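Local atomic coordinates of spectinomycin phosphotransferase (Legionella pneumophila, PDB entry 3I1A), a protein that catalyses, as an antibiotic resistance factor, the transfer of a phosphate group to the aminocyclitol antibiotic spectinomycin. Residues I81-L84 with E85-F89; T131-I135 with S136-Q140; I276-Y279 with Y280-R284. All coordinates share one frame; numbering follows the deposited sequence. Where two conformers were deposited one is given.

Contact 1: I81-L84 with E85-F89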
ATOM      1  N   ILE A  81       0.405  14.671  14.520  1.00 19.45           N
ATOM      2  CA  ILE A  81       0.700  15.830  15.354  1.00 19.35           C
ATOM      3  C   ILE A  81       1.006  15.217  16.735  1.00 19.79           C
ATOM      4  O   ILE A  81       0.327  14.282  17.159  1.00 18.50           O
ATOM      5  CB  ILE A  81      -0.549  16.749  15.478  1.00 20.20           C
ATOM      6  CG1 ILE A  81      -0.927  17.333  14.112  1.00 23.37           C
ATOM      7  CG2 ILE A  81      -0.287  17.870  16.493  1.00 20.97           C
ATOM      8  CD1 ILE A  81       0.181  18.123  13.456  1.00 23.82           C
ATOM      9  N   HIS A  82       2.028  15.715  17.430  1.00 18.50           N
ATOM     10  CA  HIS A  82       2.374  15.192  18.745  1.00 20.29           C
ATOM     11  C   HIS A  82       1.369  15.607  19.806  1.00 19.28           C
ATOM     12  O   HIS A  82       0.859  16.737  19.767  1.00 19.61           O
ATOM     13  CB  HIS A  82       3.720  15.747  19.216  1.00 21.99           C
ATOM     14  CG  HIS A  82       4.901  15.231  18.465  1.00 26.68           C
ATOM     15  ND1 HIS A  82       4.837  14.826  17.153  1.00 26.92           N
ATOM     16  CD2 HIS A  82       6.202  15.134  18.827  1.00 27.64           C
ATOM     17  CE1 HIS A  82       6.046  14.502  16.733  1.00 28.54           C
ATOM     18  NE2 HIS A  82       6.893  14.681  17.731  1.00 30.16           N
ATOM     19  N   THR A  83       1.104  14.721  20.766  1.00 18.80           N
ATOM     20  CA  THR A  83       0.217  15.063  21.874  1.00 20.15           C
ATOM     21  C   THR A  83       1.075  15.935  22.786  1.00 21.22           C
ATOM     22  O   THR A  83       2.268  16.075  22.541  1.00 22.39           O
ATOM     23  CB  THR A  83      -0.218  13.845  22.677  1.00 21.36           C
ATOM     24  OG1 THR A  83       0.908  13.321  23.405  1.00 19.30           O
ATOM     25  CG2 THR A  83      -0.790  12.778  21.743  1.00 17.25           C
ATOM     26  N   LEU A  84       0.484  16.517  23.823  1.00 23.21           N
ATOM     27  CA  LEU A  84       1.253  17.371  24.725  1.00 25.67           C
ATOM     28  C   LEU A  84       2.340  16.583  25.448  1.00 28.19           C
ATOM     29  O   LEU A  84       3.351  17.167  25.865  1.00 29.67           O
ATOM     30  CB  LEU A  84       0.331  18.079  25.729  1.00 24.06           C
ATOM     31  CG  LEU A  84      -0.529  19.179  25.082  1.00 25.86           C
ATOM     32  CD1 LEU A  84      -1.539  19.736  26.086  1.00 22.78           C
ATOM     33  CD2 LEU A  84       0.382  20.281  24.533  1.00 25.31           C
ATOM     34  N   GLU A  85       2.146  15.268  25.576  1.00 29.99           N
ATOM     35  CA  GLU A  85       3.136  14.398  26.232  1.00 29.98           C
ATOM     36  C   GLU A  85       4.157  13.912  25.190  1.00 28.79           C
ATOM     37  O   GLU A  85       4.955  12.993  25.440  1.00 27.79           O
ATOM     38  CB  GLU A  85       2.457  13.180  26.870  1.00 32.80           C
ATOM     39  CG  GLU A  85       1.296  13.502  27.801  1.00 37.51           C
ATOM     40  CD  GLU A  85       0.631  12.251  28.370  1.00 39.02           C
ATOM     41  OE1 GLU A  85       0.345  11.306  27.602  1.00 40.33           O
ATOM     42  OE2 GLU A  85       0.382  12.211  29.592  1.00 42.79           O
ATOM     43  N   ALA A  86       4.118  14.539  24.018  1.00 25.69           N
ATOM     44  CA  ALA A  86       5.023  14.222  22.922  1.00 25.27           C
ATOM     45  C   ALA A  86       4.868  12.808  22.345  1.00 22.98           C
ATOM     46  O   ALA A  86       5.839  12.224  21.877  1.00 22.27           O
ATOM     47  CB  ALA A  86       6.489  14.462  23.361  1.00 24.74           C
ATOM     48  N   LYS A  87       3.647  12.271  22.386  1.00 21.58           N
ATOM     49  CA  LYS A  87       3.344  10.944  21.827  1.00 19.54           C
ATOM     50  C   LYS A  87       2.667  11.144  20.471  1.00 18.87           C
ATOM     51  O   LYS A  87       2.030  12.185  20.248  1.00 19.38           O
ATOM     52  CB  LYS A  87       2.404  10.181  22.762  1.00 21.20           C
ATOM     53  CG  LYS A  87       3.038   9.891  24.108  1.00 25.37           C
ATOM     54  CD  LYS A  87       2.014   9.728  25.221  1.00 31.25           C
ATOM     55  CE  LYS A  87       1.119   8.520  25.018  1.00 33.76           C
ATOM     56  NZ  LYS A  87       0.196   8.277  26.166  1.00 35.86           N
ATOM     57  N   LEU A  88       2.782  10.155  19.580  1.00 18.11           N
ATOM     58  CA  LEU A  88       2.188  10.239  18.244  1.00 17.51           C
ATOM     59  C   LEU A  88       0.695   9.902  18.196  1.00 17.82           C
ATOM     60  O   LEU A  88       0.070   9.934  17.138  1.00 18.23           O
ATOM     61  CB  LEU A  88       2.977   9.360  17.258  1.00 19.26           C
ATOM     62  CG  LEU A  88       4.405   9.857  16.946  1.00 20.89           C
ATOM     63  CD1 LEU A  88       5.033   8.965  15.864  1.00 24.37           C
ATOM     64  CD2 LEU A  88       4.369  11.309  16.464  1.00 22.93           C
ATOM     65  N   PHE A  89       0.118   9.588  19.348  1.00 16.66           N
ATOM     66  CA  PHE A  89      -1.298   9.299  19.402  1.00 19.32           C
ATOM     67  C   PHE A  89      -1.727   9.307  20.860  1.00 19.31           C
ATOM     68  O   PHE A  89      -0.894   9.101  21.751  1.00 20.09           O
ATOM     69  CB  PHE A  89      -1.588   7.935  18.742  1.00 20.30           C
ATOM     70  CG  PHE A  89      -1.130   6.742  19.556  1.00 21.14           C
ATOM     71  CD1 PHE A  89      -2.003   6.094  20.422  1.00 20.52           C
ATOM     72  CD2 PHE A  89       0.170   6.255  19.435  1.00 21.94           C
ATOM     73  CE1 PHE A  89      -1.594   4.973  21.153  1.00 19.53           C
ATOM     74  CE2 PHE A  89       0.585   5.138  20.165  1.00 23.01           C
ATOM     75  CZ  PHE A  89      -0.305   4.498  21.026  1.00 21.60           C
TER
HETATM   76  O   HOH W   1      -1.620  12.266  17.016  1.00 15.91           O
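Thr83 and Lys87 meet across the mouth of a tight reversal, and two nearly straight bonds run between them. The backbone N of Thr83 donates to O of Lys87 over 2.7 Å, reaching that oxygen in the carbonyl plane. N of Lys87 donates to the hydroxyl OG1 of Thr83 over 3.1 Å. With chi1 at 69°, OG1 sits between its own backbone N and carbonyl carbon, which turns it inward over the loop. There it also receives a weak bond from N of Glu85 at 3.2 Å, an ST-turn contact. The methyl CG2 of Thr83 packs against O of Lys87 at 3.2 Å and, farther off, faces O of Phe89.

This end is the close-packed one. Thr83 and Leu88 are buried, and CD2 of Leu88 lies 3.6 Å from ND1 of His82. The His82 ring also meets that of His70, while Leu88 packs on Ile66 and Arg67 of helix 61-71. A water lies within hydrogen-bonding distance of O of Ile81 and O of Leu88, where the two arms part.

The far end is loose: Leu84, Glu85 and Ala86 are exposed, and NZ of Lys87 reaches OE1 of Glu85 in a weak salt bridge of 3.4 Å.

Ala86 closes the turn by donating its N to O of Thr83 at 2.8 Å, and its backbone is left-handed (phi 65°, psi 31°). Together with the Thr83-Lys87 backbone bond, this defines a type I beta turn followed by a G1 beta bulge, here lying between helix 61-71 and strand 90-91.

Contact 2: T131-I135 with S136-Q140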
ATOM      1  N   THR A 131      17.076   0.771   8.159  1.00 17.06           N
ATOM      2  CA  THR A 131      16.673   1.058   9.521  1.00 18.24           C
ATOM      3  C   THR A 131      16.729  -0.178  10.414  1.00 19.25           C
ATOM      4  O   THR A 131      16.159  -1.213  10.085  1.00 20.20           O
ATOM      5  CB  THR A 131      15.262   1.676   9.549  1.00 19.07           C
ATOM      6  OG1 THR A 131      15.308   2.964   8.924  1.00 22.64           O
ATOM      7  CG2 THR A 131      14.788   1.880  10.989  1.00 22.21           C
ATOM      8  N   SER A 132      17.435  -0.063  11.534  0.50 19.35           N
ATOM      9  CA  SER A 132      17.548  -1.170  12.472  0.50 20.41           C
ATOM     10  C   SER A 132      16.213  -1.344  13.182  0.50 19.83           C
ATOM     11  O   SER A 132      15.657  -0.389  13.724  0.50 20.47           O
ATOM     12  CB  SER A 132      18.655  -0.889  13.494  0.50 22.37           C
ATOM     13  OG  SER A 132      18.766  -1.958  14.412  0.50 21.85           O
ATOM     14  N   VAL A 133      15.689  -2.562  13.165  1.00 19.78           N
ATOM     15  CA  VAL A 133      14.408  -2.829  13.796  1.00 19.72           C
ATOM     16  C   VAL A 133      14.611  -3.538  15.139  1.00 21.25           C
ATOM     17  O   VAL A 133      15.214  -4.613  15.199  1.00 20.72           O
ATOM     18  CB  VAL A 133      13.515  -3.701  12.876  1.00 20.54           C
ATOM     19  CG1 VAL A 133      12.110  -3.865  13.497  1.00 20.39           C
ATOM     20  CG2 VAL A 133      13.413  -3.050  11.478  1.00 20.92           C
ATOM     21  N   PRO A 134      14.152  -2.914  16.238  1.00 22.63           N
ATOM     22  CA  PRO A 134      14.304  -3.533  17.555  1.00 23.01           C
ATOM     23  C   PRO A 134      13.575  -4.882  17.553  1.00 24.02           C
ATOM     24  O   PRO A 134      12.541  -5.049  16.901  1.00 21.18           O
ATOM     25  CB  PRO A 134      13.655  -2.516  18.488  1.00 24.83           C
ATOM     26  CG  PRO A 134      13.939  -1.213  17.804  1.00 23.73           C
ATOM     27  CD  PRO A 134      13.591  -1.558  16.366  1.00 23.59           C
ATOM     28  N   ILE A 135      14.111  -5.851  18.283  1.00 24.35           N
ATOM     29  CA  ILE A 135      13.486  -7.154  18.300  1.00 25.72           C
ATOM     30  C   ILE A 135      12.011  -7.103  18.698  1.00 25.36           C
ATOM     31  O   ILE A 135      11.213  -7.827  18.128  1.00 25.14           O
ATOM     32  CB  ILE A 135      14.245  -8.119  19.219  1.00 27.93           C
ATOM     33  CG1 ILE A 135      15.648  -8.359  18.664  1.00 30.88           C
ATOM     34  CG2 ILE A 135      13.513  -9.459  19.293  1.00 30.90           C
ATOM     35  CD1 ILE A 135      15.654  -9.029  17.293  1.00 32.71           C
ATOM     36  N   SER A 136      11.648  -6.243  19.652  1.00 25.57           N
ATOM     37  CA  SER A 136      10.262  -6.136  20.099  1.00 25.33           C
ATOM     38  C   SER A 136       9.365  -5.804  18.922  1.00 25.44           C
ATOM     39  O   SER A 136       8.249  -6.317  18.812  1.00 26.26           O
ATOM     40  CB  SER A 136      10.104  -5.058  21.186  1.00 27.51           C
ATOM     41  OG  SER A 136      10.433  -3.756  20.702  1.00 31.23           O
ATOM     42  N   ILE A 137       9.855  -4.944  18.035  1.00 22.71           N
ATOM     43  CA  ILE A 137       9.076  -4.567  16.865  1.00 20.38           C
ATOM     44  C   ILE A 137       9.148  -5.650  15.788  1.00 19.26           C
ATOM     45  O   ILE A 137       8.170  -5.870  15.091  1.00 18.90           O
ATOM     46  CB  ILE A 137       9.545  -3.203  16.323  1.00 21.81           C
ATOM     47  CG1 ILE A 137       9.263  -2.146  17.405  1.00 22.12           C
ATOM     48  CG2 ILE A 137       8.829  -2.868  14.993  1.00 20.91           C
ATOM     49  CD1 ILE A 137       9.836  -0.762  17.127  1.00 23.00           C
ATOM     50  N   GLN A 138      10.292  -6.322  15.651  1.00 16.41           N
ATOM     51  CA  GLN A 138      10.401  -7.402  14.657  1.00 18.09           C
ATOM     52  C   GLN A 138       9.325  -8.455  14.936  1.00 19.13           C
ATOM     53  O   GLN A 138       8.743  -9.030  14.012  1.00 19.89           O
ATOM     54  CB  GLN A 138      11.773  -8.077  14.704  1.00 18.95           C
ATOM     55  CG  GLN A 138      12.905  -7.226  14.121  1.00 19.89           C
ATOM     56  CD  GLN A 138      14.227  -7.969  14.012  1.00 23.35           C
ATOM     57  OE1 GLN A 138      14.267  -9.150  13.626  1.00 23.05           O
ATOM     58  NE2 GLN A 138      15.326  -7.272  14.325  1.00 24.50           N
ATOM     59  N   GLN A 139       9.054  -8.683  16.221  1.00 22.84           N
ATOM     60  CA  GLN A 139       8.068  -9.686  16.638  1.00 23.47           C
ATOM     61  C   GLN A 139       6.652  -9.273  16.269  1.00 23.85           C
ATOM     62  O   GLN A 139       5.760 -10.118  16.187  1.00 25.98           O
ATOM     63  CB  GLN A 139       8.184  -9.932  18.150  1.00 26.47           C
ATOM     64  CG  GLN A 139       9.503 -10.619  18.552  1.00 30.42           C
ATOM     65  CD  GLN A 139       9.755 -10.643  20.059  1.00 34.36           C
ATOM     66  OE1 GLN A 139      10.544 -11.453  20.551  1.00 35.38           O
ATOM     67  NE2 GLN A 139       9.100  -9.743  20.793  1.00 34.90           N
ATOM     68  N   GLN A 140       6.456  -7.976  16.027  1.00 23.57           N
ATOM     69  CA  GLN A 140       5.154  -7.427  15.649  1.00 22.77           C
ATOM     70  C   GLN A 140       4.956  -7.333  14.138  1.00 21.19           C
ATOM     71  O   GLN A 140       3.832  -7.138  13.667  1.00 20.99           O
ATOM     72  CB  GLN A 140       4.985  -6.025  16.247  1.00 27.52           C
ATOM     73  CG  GLN A 140       5.250  -5.945  17.724  1.00 32.20           C
ATOM     74  CD  GLN A 140       4.279  -6.765  18.544  1.00 37.21           C
ATOM     75  OE1 GLN A 140       4.174  -7.989  18.384  1.00 39.52           O
ATOM     76  NE2 GLN A 140       3.560  -6.094  19.444  1.00 39.27           N
TER
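Gln138 folds back over Val133 and Ile135 at the start of helix 135-138, where Pro134 holds the N-cap position. Its CB lies 3.5 Å from O of Ile135. CG comes next, with CG1 of Val133 and O of Pro134 both near it on one side. CG1 of Val133 comes within 3.5 Å of CG of Gln138 because it stands anti to the valine N (chi1 -175°). CD then passes CD1 of Ile135 at 3.7 Å. Both OE1 and NE2 lie against that methyl, NE2 being 3.5 Å from CD1 of Ile135. At the tip, NE2 donates to O of Val133 over 2.8 Å. The N-H points almost straight at the oxygen (176°), which lies in the amide plane of Gln138, although NE2 itself is tilted 28° from the Val133 carbonyl plane.

Along the backbone the first helical bond is in place, with N of Gln138 donating to O of Pro134 over 2.9 Å. N of Ile137 reaches the same oxygen only weakly. CG2 of Ile137 packs on CG1 of Val133 at 3.7 Å and its CD1 on CD of Pro134 at 3.9 Å, while Ile137 also touches Ser64, Ile65 and Arg67 of helix 61-71.

Gln138 therefore binds the chain twice, through its backbone N to Pro134 and through its amide to Val133, so that a carbonyl lying ahead of the helix gains a side-chain donor and the amide's orientation is constrained by this in-plane bond.

Contact 3: I276-Y279 with Y280-R284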
ATOM      1  N   ILE A 276      14.186 -12.687  -7.004  1.00 14.53           N
ATOM      2  CA  ILE A 276      13.199 -12.229  -6.046  1.00 14.09           C
ATOM      3  C   ILE A 276      12.403 -11.057  -6.625  1.00 14.98           C
ATOM      4  O   ILE A 276      11.202 -10.950  -6.398  1.00 13.67           O
ATOM      5  CB  ILE A 276      13.835 -11.809  -4.703  1.00 14.26           C
ATOM      6  CG1 ILE A 276      14.618 -12.989  -4.108  1.00 15.04           C
ATOM      7  CG2 ILE A 276      12.715 -11.413  -3.706  1.00 14.94           C
ATOM      8  CD1 ILE A 276      15.366 -12.634  -2.807  1.00 17.22           C
ATOM      9  N   LEU A 277      13.057 -10.195  -7.395  1.00 15.69           N
ATOM     10  CA  LEU A 277      12.347  -9.056  -7.988  1.00 15.58           C
ATOM     11  C   LEU A 277      11.278  -9.567  -8.976  1.00 16.72           C
ATOM     12  O   LEU A 277      10.148  -9.075  -8.996  1.00 15.92           O
ATOM     13  CB  LEU A 277      13.318  -8.132  -8.737  1.00 16.02           C
ATOM     14  CG  LEU A 277      12.766  -6.753  -9.135  1.00 17.53           C
ATOM     15  CD1 LEU A 277      12.799  -5.806  -7.942  1.00 17.45           C
ATOM     16  CD2 LEU A 277      13.644  -6.161 -10.244  1.00 19.21           C
ATOM     17  N   SER A 278      11.637 -10.561  -9.787  1.00 17.18           N
ATOM     18  CA  SER A 278      10.679 -11.110 -10.752  1.00 18.44           C
ATOM     19  C   SER A 278       9.557 -11.858 -10.019  1.00 18.38           C
ATOM     20  O   SER A 278       8.394 -11.809 -10.426  1.00 18.60           O
ATOM     21  CB  SER A 278      11.376 -12.048 -11.735  1.00 20.51           C
ATOM     22  OG  SER A 278      10.444 -12.514 -12.712  1.00 19.63           O
ATOM     23  N   TYR A 279       9.905 -12.547  -8.937  1.00 15.82           N
ATOM     24  CA  TYR A 279       8.905 -13.259  -8.143  1.00 15.38           C
ATOM     25  C   TYR A 279       7.822 -12.288  -7.646  1.00 16.68           C
ATOM     26  O   TYR A 279       6.621 -12.558  -7.758  1.00 17.70           O
ATOM     27  CB  TYR A 279       9.540 -13.911  -6.916  1.00 14.84           C
ATOM     28  CG  TYR A 279       8.500 -14.371  -5.913  1.00 13.95           C
ATOM     29  CD1 TYR A 279       7.710 -15.489  -6.170  1.00 14.89           C
ATOM     30  CD2 TYR A 279       8.245 -13.634  -4.749  1.00 12.49           C
ATOM     31  CE1 TYR A 279       6.693 -15.860  -5.295  1.00 12.09           C
ATOM     32  CE2 TYR A 279       7.222 -13.993  -3.867  1.00 14.53           C
ATOM     33  CZ  TYR A 279       6.453 -15.113  -4.152  1.00 13.36           C
ATOM     34  OH  TYR A 279       5.467 -15.473  -3.284  1.00 16.03           O
ATOM     35  N   TYR A 280       8.242 -11.166  -7.061  1.00 14.57           N
ATOM     36  CA  TYR A 280       7.258 -10.222  -6.547  1.00 13.93           C
ATOM     37  C   TYR A 280       6.373  -9.606  -7.616  1.00 15.25           C
ATOM     38  O   TYR A 280       5.182  -9.453  -7.398  1.00 15.53           O
ATOM     39  CB  TYR A 280       7.937  -9.112  -5.738  1.00 13.36           C
ATOM     40  CG  TYR A 280       8.227  -9.525  -4.314  1.00 14.49           C
ATOM     41  CD1 TYR A 280       7.191  -9.905  -3.461  1.00 12.58           C
ATOM     42  CD2 TYR A 280       9.532  -9.528  -3.812  1.00 14.26           C
ATOM     43  CE1 TYR A 280       7.441 -10.275  -2.148  1.00 15.33           C
ATOM     44  CE2 TYR A 280       9.791  -9.887  -2.509  1.00 13.74           C
ATOM     45  CZ  TYR A 280       8.746 -10.259  -1.672  1.00 13.79           C
ATOM     46  OH  TYR A 280       8.966 -10.576  -0.345  1.00 12.04           O
ATOM     47  N   ARG A 281       6.940  -9.258  -8.768  1.00 15.69           N
ATOM     48  CA  ARG A 281       6.133  -8.657  -9.835  1.00 15.99           C
ATOM     49  C   ARG A 281       5.096  -9.641 -10.349  1.00 17.17           C
ATOM     50  O   ARG A 281       3.973  -9.240 -10.651  1.00 17.05           O
ATOM     51  CB  ARG A 281       7.006  -8.187 -10.985  1.00 17.36           C
ATOM     52  CG  ARG A 281       7.871  -7.019 -10.593  1.00 16.47           C
ATOM     53  CD  ARG A 281       8.682  -6.532 -11.775  1.00 17.97           C
ATOM     54  NE  ARG A 281       9.321  -5.264 -11.444  1.00 17.86           N
ATOM     55  CZ  ARG A 281      10.274  -4.696 -12.171  1.00 18.54           C
ATOM     56  NH1 ARG A 281      10.715  -5.278 -13.280  1.00 21.78           N
ATOM     57  NH2 ARG A 281      10.793  -3.535 -11.779  1.00 20.98           N
ATOM     58  N   HIS A 282       5.450 -10.921 -10.452  1.00 15.91           N
ATOM     59  CA  HIS A 282       4.461 -11.904 -10.898  1.00 17.07           C
ATOM     60  C   HIS A 282       3.458 -12.186  -9.784  1.00 14.97           C
ATOM     61  O   HIS A 282       2.252 -12.209 -10.021  1.00 16.84           O
ATOM     62  CB  HIS A 282       5.141 -13.229 -11.330  1.00 16.59           C
ATOM     63  CG  HIS A 282       5.871 -13.148 -12.644  1.00 15.51           C
ATOM     64  ND1 HIS A 282       7.082 -12.506 -12.792  1.00 16.71           N
ATOM     65  CD2 HIS A 282       5.534 -13.598 -13.876  1.00 16.06           C
ATOM     66  CE1 HIS A 282       7.460 -12.563 -14.057  1.00 17.30           C
ATOM     67  NE2 HIS A 282       6.538 -13.220 -14.738  1.00 16.90           N
ATOM     68  N   GLU A 283       3.945 -12.383  -8.562  1.00 15.63           N
ATOM     69  CA  GLU A 283       3.070 -12.695  -7.435  1.00 14.68           C
ATOM     70  C   GLU A 283       2.091 -11.582  -7.074  1.00 14.81           C
ATOM     71  O   GLU A 283       0.955 -11.848  -6.689  1.00 13.97           O
ATOM     72  CB  GLU A 283       3.918 -13.065  -6.209  1.00 14.99           C
ATOM     73  CG  GLU A 283       3.143 -13.278  -4.915  1.00 16.64           C
ATOM     74  CD  GLU A 283       2.151 -14.439  -4.932  1.00 17.65           C
ATOM     75  OE1 GLU A 283       2.276 -15.359  -5.772  1.00 19.04           O
ATOM     76  OE2 GLU A 283       1.247 -14.433  -4.074  1.00 20.06           O
ATOM     77  N   ARG A 284       2.513 -10.323  -7.179  1.00 14.83           N
ATOM     78  CA  ARG A 284       1.572  -9.256  -6.858  1.00 15.28           C
ATOM     79  C   ARG A 284       0.403  -9.287  -7.851  1.00 15.62           C
ATOM     80  O   ARG A 284      -0.734  -9.015  -7.468  1.00 17.16           O
ATOM     81  CB  ARG A 284       2.241  -7.888  -6.918  1.00 13.77           C
ATOM     82  CG  ARG A 284       1.378  -6.790  -6.294  1.00 15.84           C
ATOM     83  CD  ARG A 284       2.114  -5.439  -6.321  1.00 16.34           C
ATOM     84  NE  ARG A 284       1.303  -4.399  -5.692  1.00 18.01           N
ATOM     85  CZ  ARG A 284       0.364  -3.698  -6.322  1.00 21.46           C
ATOM     86  NH1 ARG A 284       0.119  -3.914  -7.619  1.00 19.34           N
ATOM     87  NH2 ARG A 284      -0.349  -2.800  -5.643  1.00 18.83           N
TER
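Two successive turns of the long helix 274-297 meet here, with Tyr279 and Tyr280 packed as an edge-to-face (T-shaped) pair. Their ring centroids are 5.4 Å apart and the planes stand at 62°, the edge of Tyr279 directed at a face of Tyr280. Beside that pair, CG2 of Ile276 touches CE2 of Tyr280 at 3.5 Å.

One face of the Tyr279 ring carries CB of Glu283. This is a CH-pi contact, with CB 4.1 Å from the centroid and offset toward the rim. CG of Glu283 stands anti to its backbone N (chi1 174°), 3.6 Å from OH of Tyr279, and the bend at chi2 then turns the carboxylate nearly parallel to the ring. Both polar ends meet Arg151, Tyr279 OH by a hydrogen bond and Glu283 OE1 by a salt bridge; OE1 is also bonded to Ser192 of helix 182-198.

The carbonyl of Ser278 accepts two bonds. N of His282 reaches its O over 3.1 Å, and ND1 of the same residue reaches it over 2.8 Å. These donors come from opposite faces of the carbonyl plane, and the oxygen lies near the imidazole plane. On the side of helices 240-243 and 322-329, CD2 of Leu277 rests 4.1 Å above CZ of Arg281, over the centre of the guanidinium. Thr329 OG1 holds that group through NH1, and O of Met244 through NE.

The bond from ND1 of the buried His282 to O of Ser278 implies that ND1 carries a proton and should restrict the rotation of the imidazole.

Overall arrangement
Contact 3 is the buried one, contact 2 lies at the surface, and contact 1 is partly buried, sheltered at its mouth and open at its tip. Contacts 1 and 2 share a neighbour, since both pack on helix 61-71, with centres about 22 Å apart. Contact 3 belongs to helix 274-297, and its centre is about 39 Å from that of contact 1, across the centre of the chain. The chemistry follows the place: backbone and hydroxyl bonds shape the turn of 81-89, a glutamine amide secures the helix entry in 131-140, and in 276-284 an edge-to-face tyrosine pair and buried polar and charged groups pack the helix against its neighbours.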